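Local coordinates for protein putative D-tyrosyl-tRNA(Tyr) deacylase 2 (Leishmania major, PDB 1TC5) that probably hydrolyses D-tyrosyl-tRNA(Tyr) to D-tyrosine and free tRNA(Tyr), as a homodimer of the divergent DTD family, at residues D145-P150 with S171-N176; I94-Q99 with R128-V133. All blocks are in the same frame, centred on the assembly; numbering follows the deposited sequence.

Contact 1: residues D145-P150 with S171-N176; sequences DANGAP and SGTFGN
Asn147 and Ser171 bring the two backbones together, their CA atoms 4.8 Å apart. Residues 145-150 fold into a type I turn from Asp145 to Gly148, while 171-176 leave the end of a short strand and close into a type II turn from Thr173 to Asn176. The one direct backbone bond between them runs from Ser171 N to Asn147 O (2.9 Å), the donor lying above the carbonyl plane. Asn147 also grips the chain with its side-chain amide. CG stands beside the backbone N, anti to the carbonyl carbon (chi1 -56°), and from there the amide extends to 171-173; ND2 donates to Ser171 O at 2.8 Å, in the plane of that carbonyl. The other N-H of ND2 points almost straight, at 173°, to Thr173 OG1, also 2.8 Å away. Both acceptors lie close to the amide plane, which fixes the rotation of the group; Thr173 OG1 is further hydrogen-bonded to Val25 O. Strand 169-171 is the outermost strand of the mixed sheet within this chain, and Asn147 binds both the N and the O of its last residue, Ser171. A water adds a second bridge, donating to Gly172 O (2.7 Å) and to Ala146 O (3.0 Å) and hydrogen-bonded to Ser171 OG. Gly172 O has another partner in Tyr126 OH of helix 119-136. Within the first turn, Asp145 OD1 accepts from Ala149 N at 2.9 Å, met from above the carboxylate plane, and more weakly from Asn147 N.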
ATOM      1  N   ASP A 145     -18.864 -11.638 -12.253  1.00 19.12           N
ATOM      2  CA  ASP A 145     -18.820 -12.687 -11.247  1.00 18.55           C
ATOM      3  C   ASP A 145     -18.624 -12.077  -9.879  1.00 19.42           C
ATOM      4  O   ASP A 145     -18.731 -10.863  -9.713  1.00 18.57           O
ATOM      5  CB  ASP A 145     -17.741 -13.740 -11.590  1.00 19.87           C
ATOM      6  CG  ASP A 145     -16.322 -13.177 -11.618  1.00 21.58           C
ATOM      7  OD1 ASP A 145     -16.090 -12.056 -11.145  1.00 22.75           O
ATOM      8  OD2 ASP A 145     -15.358 -13.804 -12.100  1.00 22.28           O
ATOM      9  N   ALA A 146     -18.324 -12.916  -8.899  1.00 21.31           N
ATOM     10  CA  ALA A 146     -18.144 -12.482  -7.516  1.00 21.54           C
ATOM     11  C   ALA A 146     -16.995 -11.478  -7.303  1.00 21.26           C
ATOM     12  O   ALA A 146     -17.027 -10.664  -6.367  1.00 24.40           O
ATOM     13  CB  ALA A 146     -17.916 -13.698  -6.649  1.00 23.28           C
ATOM     14  N   ASN A 147     -15.987 -11.529  -8.169  1.00 19.37           N
ATOM     15  CA  ASN A 147     -14.855 -10.595  -8.093  1.00 18.71           C
ATOM     16  C   ASN A 147     -14.955  -9.407  -9.061  1.00 17.00           C
ATOM     17  O   ASN A 147     -14.011  -8.619  -9.193  1.00 16.93           O
ATOM     18  CB  ASN A 147     -13.531 -11.336  -8.347  1.00 18.62           C
ATOM     19  CG  ASN A 147     -13.311 -12.498  -7.391  1.00 18.39           C
ATOM     20  OD1 ASN A 147     -13.478 -13.648  -7.777  1.00 13.94           O
ATOM     21  ND2 ASN A 147     -12.891 -12.211  -6.159  1.00 12.73           N
ATOM     22  N   GLY A 148     -16.082  -9.294  -9.759  1.00 18.65           N
ATOM     23  CA  GLY A 148     -16.338  -8.185 -10.664  1.00 17.65           C
ATOM     24  C   GLY A 148     -15.778  -8.373 -12.059  1.00 19.75           C
ATOM     25  O   GLY A 148     -15.879  -7.466 -12.884  1.00 21.42           O
ATOM     26  N   ALA A 149     -15.203  -9.540 -12.328  1.00 19.29           N
ATOM     27  CA  ALA A 149     -14.657  -9.848 -13.649  1.00 20.35           C
ATOM     28  C   ALA A 149     -15.797 -10.386 -14.523  1.00 20.71           C
ATOM     29  O   ALA A 149     -16.835 -10.760 -14.000  1.00 20.89           O
ATOM     30  CB  ALA A 149     -13.536 -10.863 -13.544  1.00 20.16           C
ATOM     31  N   PRO A 150     -15.626 -10.425 -15.841  1.00 21.92           N
ATOM     32  CA  PRO A 150     -16.676 -10.980 -16.712  1.00 24.22           C
ATOM     33  C   PRO A 150     -17.109 -12.420 -16.391  1.00 26.12           C
ATOM     34  O   PRO A 150     -16.253 -13.241 -16.019  1.00 23.87           O
ATOM     35  CB  PRO A 150     -16.079 -10.828 -18.115  1.00 26.42           C
ATOM     36  CG  PRO A 150     -15.117  -9.657 -17.957  1.00 24.78           C
ATOM     37  CD  PRO A 150     -14.497  -9.894 -16.624  1.00 24.11           C
ATOM     38  N   SER A 171     -12.832  -6.871  -7.150  1.00 18.00           N
ATOM     39  CA  SER A 171     -12.707  -7.059  -5.711  1.00 17.79           C
ATOM     40  C   SER A 171     -12.180  -8.452  -5.353  1.00 15.09           C
ATOM     41  O   SER A 171     -12.503  -9.464  -5.996  1.00 17.96           O
ATOM     42  CB  SER A 171     -14.055  -6.779  -5.027  1.00 18.71           C
ATOM     43  OG  SER A 171     -15.095  -7.516  -5.639  1.00 20.79           O
ATOM     44  N   GLY A 172     -11.363  -8.493  -4.307  1.00 15.30           N
ATOM     45  CA  GLY A 172     -10.824  -9.731  -3.797  1.00 14.10           C
ATOM     46  C   GLY A 172     -11.874 -10.639  -3.207  1.00 14.12           C
ATOM     47  O   GLY A 172     -12.965 -10.215  -2.833  1.00 15.44           O
ATOM     48  N   THR A 173     -11.555 -11.922  -3.183  1.00 18.16           N
ATOM     49  CA  THR A 173     -12.391 -12.926  -2.533  1.00 16.47           C
ATOM     50  C   THR A 173     -12.117 -12.805  -1.050  1.00 16.03           C
ATOM     51  O   THR A 173     -10.959 -12.956  -0.628  1.00 13.87           O
ATOM     52  CB  THR A 173     -11.989 -14.311  -3.078  1.00 17.73           C
ATOM     53  OG1 THR A 173     -12.199 -14.331  -4.503  1.00 15.22           O
ATOM     54  CG2 THR A 173     -12.895 -15.436  -2.537  1.00 21.89           C
ATOM     55  N   PHE A 174     -13.149 -12.475  -0.276  1.00 13.64           N
ATOM     56  CA  PHE A 174     -13.002 -12.308   1.154  1.00 15.01           C
ATOM     57  C   PHE A 174     -12.477 -13.585   1.803  1.00 16.66           C
ATOM     58  O   PHE A 174     -12.975 -14.681   1.522  1.00 16.92           O
ATOM     59  CB  PHE A 174     -14.342 -11.969   1.804  1.00 16.98           C
ATOM     60  CG  PHE A 174     -14.199 -11.454   3.215  1.00 21.00           C
ATOM     61  CD1 PHE A 174     -13.705 -10.181   3.442  1.00 24.41           C
ATOM     62  CD2 PHE A 174     -14.501 -12.259   4.303  1.00 27.28           C
ATOM     63  CE1 PHE A 174     -13.552  -9.690   4.729  1.00 27.57           C
ATOM     64  CE2 PHE A 174     -14.338 -11.784   5.599  1.00 27.10           C
ATOM     65  CZ  PHE A 174     -13.870 -10.495   5.811  1.00 23.88           C
ATOM     66  N   GLY A 175     -11.491 -13.435   2.685  1.00 18.72           N
ATOM     67  CA  GLY A 175     -10.931 -14.555   3.434  1.00 17.55           C
ATOM     68  C   GLY A 175      -9.834 -15.272   2.665  1.00 19.28           C
ATOM     69  O   GLY A 175      -9.187 -16.135   3.228  1.00 21.24           O
ATOM     70  N   ASN A 176      -9.625 -14.936   1.384  1.00 17.63           N
ATOM     71  CA  ASN A 176      -8.542 -15.542   0.608  1.00 14.82           C
ATOM     72  C   ASN A 176      -7.224 -14.797   0.812  1.00 15.34           C
ATOM     73  O   ASN A 176      -7.184 -13.690   1.338  1.00 16.18           O
ATOM     74  CB  ASN A 176      -8.873 -15.622  -0.911  1.00 17.33           C
ATOM     75  CG  ASN A 176      -9.682 -16.861  -1.283  1.00 16.19           C
ATOM     76  OD1 ASN A 176     -10.297 -17.492  -0.425  1.00 18.41           O
ATOM     77  ND2 ASN A 176      -9.697 -17.204  -2.577  1.00 16.25           N
TER
HETATM   78  O   HOH W   1     -15.403  -9.896  -3.994  1.00 23.80           O

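Contact 2: residues I94-Q99 with R128-V133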
ATOM      1  N   ILE A  94     -11.477   0.414 -10.460  1.00 17.53           N
ATOM      2  CA  ILE A  94     -11.258   0.336  -9.015  1.00 16.70           C
ATOM      3  C   ILE A  94     -11.013  -1.135  -8.686  1.00 15.14           C
ATOM      4  O   ILE A  94     -11.757  -2.026  -9.134  1.00 15.25           O
ATOM      5  CB  ILE A  94     -12.468   0.925  -8.214  1.00 18.22           C
ATOM      6  CG1 ILE A  94     -12.709   2.389  -8.610  1.00 16.23           C
ATOM      7  CG2 ILE A  94     -12.220   0.852  -6.707  1.00 18.92           C
ATOM      8  CD1 ILE A  94     -14.073   2.918  -8.183  1.00 15.52           C
ATOM      9  N   LEU A  95      -9.944  -1.365  -7.940  1.00 15.90           N
ATOM     10  CA  LEU A  95      -9.537  -2.674  -7.470  1.00 15.52           C
ATOM     11  C   LEU A  95      -9.550  -2.642  -5.952  1.00 15.77           C
ATOM     12  O   LEU A  95      -8.808  -1.888  -5.370  1.00 15.30           O
ATOM     13  CB  LEU A  95      -8.117  -2.981  -7.957  1.00 14.83           C
ATOM     14  CG  LEU A  95      -7.532  -4.314  -7.498  1.00 20.87           C
ATOM     15  CD1 LEU A  95      -8.412  -5.466  -7.911  1.00 21.48           C
ATOM     16  CD2 LEU A  95      -6.123  -4.510  -8.059  1.00 23.31           C
ATOM     17  N   ILE A  96     -10.393  -3.473  -5.345  1.00 16.29           N
ATOM     18  CA  ILE A  96     -10.649  -3.457  -3.898  1.00 14.46           C
ATOM     19  C   ILE A  96     -10.055  -4.724  -3.329  1.00 15.62           C
ATOM     20  O   ILE A  96     -10.359  -5.835  -3.810  1.00 16.31           O
ATOM     21  CB  ILE A  96     -12.188  -3.432  -3.601  1.00 13.28           C
ATOM     22  CG1 ILE A  96     -12.847  -2.229  -4.270  1.00 15.32           C
ATOM     23  CG2 ILE A  96     -12.436  -3.394  -2.122  1.00 14.12           C
ATOM     24  CD1 ILE A  96     -14.351  -2.322  -4.369  1.00 19.51           C
ATOM     25  N   VAL A  97      -9.204  -4.554  -2.325  1.00 16.33           N
ATOM     26  CA  VAL A  97      -8.588  -5.658  -1.629  1.00 16.44           C
ATOM     27  C   VAL A  97      -8.904  -5.586  -0.125  1.00 17.33           C
ATOM     28  O   VAL A  97      -8.583  -4.587   0.534  1.00 15.99           O
ATOM     29  CB  VAL A  97      -7.069  -5.613  -1.828  1.00 18.56           C
ATOM     30  CG1 VAL A  97      -6.415  -6.878  -1.336  1.00 15.79           C
ATOM     31  CG2 VAL A  97      -6.754  -5.356  -3.308  1.00 17.43           C
ATOM     32  N   PRO A  98      -9.477  -6.652   0.433  1.00 14.87           N
ATOM     33  CA  PRO A  98      -9.712  -6.686   1.871  1.00 15.96           C
ATOM     34  C   PRO A  98      -8.363  -6.832   2.569  1.00 15.61           C
ATOM     35  O   PRO A  98      -7.590  -7.733   2.230  1.00 14.64           O
ATOM     36  CB  PRO A  98     -10.599  -7.927   2.067  1.00 16.32           C
ATOM     37  CG  PRO A  98     -10.302  -8.831   0.902  1.00 16.23           C
ATOM     38  CD  PRO A  98      -9.877  -7.919  -0.224  1.00 16.51           C
ATOM     39  N   GLN A  99      -8.076  -5.916   3.493  1.00 16.50           N
ATOM     40  CA  GLN A  99      -6.832  -5.918   4.250  1.00 15.31           C
ATOM     41  C   GLN A  99      -7.130  -5.541   5.688  1.00 13.84           C
ATOM     42  O   GLN A  99      -6.839  -4.437   6.103  1.00 15.83           O
ATOM     43  CB  GLN A  99      -5.855  -4.923   3.630  1.00 14.48           C
ATOM     44  CG  GLN A  99      -5.329  -5.360   2.281  1.00 14.88           C
ATOM     45  CD  GLN A  99      -4.254  -6.417   2.415  1.00 17.44           C
ATOM     46  OE1 GLN A  99      -3.103  -6.077   2.715  1.00 16.07           O
ATOM     47  NE2 GLN A  99      -4.626  -7.702   2.239  1.00 14.02           N
ATOM     48  N   ARG A 128     -21.110  -5.698   1.184  1.00 21.04           N
ATOM     49  CA  ARG A 128     -22.044  -4.587   1.006  1.00 19.23           C
ATOM     50  C   ARG A 128     -21.326  -3.399   0.407  1.00 18.21           C
ATOM     51  O   ARG A 128     -21.838  -2.738  -0.487  1.00 18.33           O
ATOM     52  CB  ARG A 128     -22.686  -4.238   2.347  1.00 21.64           C
ATOM     53  CG  ARG A 128     -23.922  -3.385   2.272  1.00 26.86           C
ATOM     54  CD  ARG A 128     -25.154  -4.138   1.831  1.00 36.07           C
ATOM     55  NE  ARG A 128     -26.311  -3.253   1.667  1.00 40.81           N
ATOM     56  CZ  ARG A 128     -27.251  -3.385   0.729  1.00 45.39           C
ATOM     57  NH1 ARG A 128     -27.211  -4.367  -0.172  1.00 45.95           N
ATOM     58  NH2 ARG A 128     -28.252  -2.521   0.691  1.00 49.52           N
ATOM     59  N   PHE A 129     -20.111  -3.165   0.873  1.00 18.09           N
ATOM     60  CA  PHE A 129     -19.289  -2.079   0.379  1.00 16.79           C
ATOM     61  C   PHE A 129     -18.914  -2.254  -1.096  1.00 14.71           C
ATOM     62  O   PHE A 129     -18.956  -1.289  -1.850  1.00 17.17           O
ATOM     63  CB  PHE A 129     -18.026  -1.948   1.230  1.00 18.94           C
ATOM     64  CG  PHE A 129     -17.090  -0.891   0.756  1.00 17.99           C
ATOM     65  CD1 PHE A 129     -17.236   0.424   1.195  1.00 23.07           C
ATOM     66  CD2 PHE A 129     -16.056  -1.204  -0.122  1.00 23.81           C
ATOM     67  CE1 PHE A 129     -16.360   1.414   0.772  1.00 22.97           C
ATOM     68  CE2 PHE A 129     -15.153  -0.208  -0.548  1.00 22.17           C
ATOM     69  CZ  PHE A 129     -15.324   1.099  -0.110  1.00 22.68           C
ATOM     70  N   CYS A 130     -18.585  -3.481  -1.511  1.00 12.84           N
ATOM     71  CA  CYS A 130     -18.260  -3.753  -2.899  1.00 15.32           C
ATOM     72  C   CYS A 130     -19.502  -3.605  -3.791  1.00 15.35           C
ATOM     73  O   CYS A 130     -19.401  -3.083  -4.902  1.00 15.91           O
ATOM     74  CB  CYS A 130     -17.640  -5.152  -3.058  1.00 16.12           C
ATOM     75  SG  CYS A 130     -16.001  -5.415  -2.254  1.00 18.49           S
ATOM     76  N   HIS A 131     -20.655  -4.067  -3.301  1.00 13.93           N
ATOM     77  CA  HIS A 131     -21.929  -3.861  -4.002  1.00 14.89           C
ATOM     78  C   HIS A 131     -22.219  -2.363  -4.276  1.00 15.39           C
ATOM     79  O   HIS A 131     -22.592  -1.978  -5.393  1.00 15.43           O
ATOM     80  CB  HIS A 131     -23.075  -4.500  -3.201  1.00 15.22           C
ATOM     81  CG  HIS A 131     -24.440  -4.142  -3.711  1.00 20.16           C
ATOM     82  ND1 HIS A 131     -24.817  -4.337  -5.024  1.00 23.53           N
ATOM     83  CD2 HIS A 131     -25.505  -3.577  -3.092  1.00 21.97           C
ATOM     84  CE1 HIS A 131     -26.062  -3.917  -5.188  1.00 19.24           C
ATOM     85  NE2 HIS A 131     -26.497  -3.444  -4.035  1.00 20.46           N
ATOM     86  N   PHE A 132     -22.076  -1.531  -3.245  1.00 15.85           N
ATOM     87  CA  PHE A 132     -22.342  -0.107  -3.351  1.00 15.31           C
ATOM     88  C   PHE A 132     -21.404   0.552  -4.346  1.00 16.02           C
ATOM     89  O   PHE A 132     -21.800   1.466  -5.037  1.00 16.08           O
ATOM     90  CB  PHE A 132     -22.231   0.578  -1.982  1.00 16.18           C
ATOM     91  CG  PHE A 132     -23.385   0.305  -1.041  1.00 23.32           C
ATOM     92  CD1 PHE A 132     -24.642  -0.099  -1.505  1.00 26.17           C
ATOM     93  CD2 PHE A 132     -23.218   0.502   0.330  1.00 25.33           C
ATOM     94  CE1 PHE A 132     -25.694  -0.324  -0.624  1.00 26.42           C
ATOM     95  CE2 PHE A 132     -24.268   0.275   1.218  1.00 25.60           C
ATOM     96  CZ  PHE A 132     -25.513  -0.130   0.735  1.00 24.93           C
ATOM     97  N   VAL A 133     -20.150   0.102  -4.406  1.00 18.37           N
ATOM     98  CA  VAL A 133     -19.173   0.677  -5.343  1.00 16.81           C
ATOM     99  C   VAL A 133     -19.565   0.284  -6.769  1.00 16.96           C
ATOM    100  O   VAL A 133     -19.615   1.127  -7.653  1.00 18.30           O
ATOM    101  CB  VAL A 133     -17.698   0.259  -4.989  1.00 17.45           C
ATOM    102  CG1 VAL A 133     -16.649   0.793  -6.020  1.00 14.63           C
ATOM    103  CG2 VAL A 133     -17.332   0.757  -3.595  1.00 14.09           C
TER
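Just beyond the strand whose Ile96 packs against Cys130 of the helix, Gln99 NE2 donates to Pro98 O at 3.0 Å, the acceptor lying near the plane of the Gln99 amide. The other end of that amide, OE1, is hydrogen-bonded to Thr189 OG1 of the second subunit, which brings the residue following the strand to the dimer interface. Between strand and helix themselves the contact is apolar. The axes of segments 94-98 and 128-133 approach to 10.6 Å and run antiparallel (175°), close enough for Ile94 and Ile96 to reach the helix face. Ile96 does most of the work: its CD1 sits 4.1 Å from Cys130 SG, which its CG2 meets as well. The same CD1 comes to 4.2 Å from Val133 CG1 and, obliquely, to 4.4 Å from Phe129 CE2, so one methyl settles among three helix residues. Ile94 and Val133 meet tip to tip, CD1 against CG1 at 4.0 Å. Val133 CG2 lies 3.9 Å above one face of the Phe129 ring, offset toward the rim. Val62 of helix 55-67 also packs on Phe129, and Val169 of the neighbouring strand on Ile96 and Val133. Strand 93-98, the antiparallel helix 119-136 and the adjacent parallel strand 169-171 together form a beta-alpha-beta crossover, with this packing as its buried layer.

Contact 1 lies at the end of strand 169-171, outermost in the mixed sheet within this chain, and contact 2 on its inner neighbour, strand 93-98. Contact 2 lies in the core, about 5 Å between its centre and that of the chain, whereas contact 1 is farther out at about 11 Å, still largely buried, though Ala146 is exposed. They adjoin, with centres about 9 Å apart: Gly172 N probably donates to Ile96 O at 2.9 Å, and Ser171 CB packs on Cys130 SG at 3.7 Å. Chemistry follows place. Strand and helix meet through methyls, an aromatic ring and sulfur, while the two loop segments use an amide, backbone carbonyls and a water to join polar groups at the strand's end.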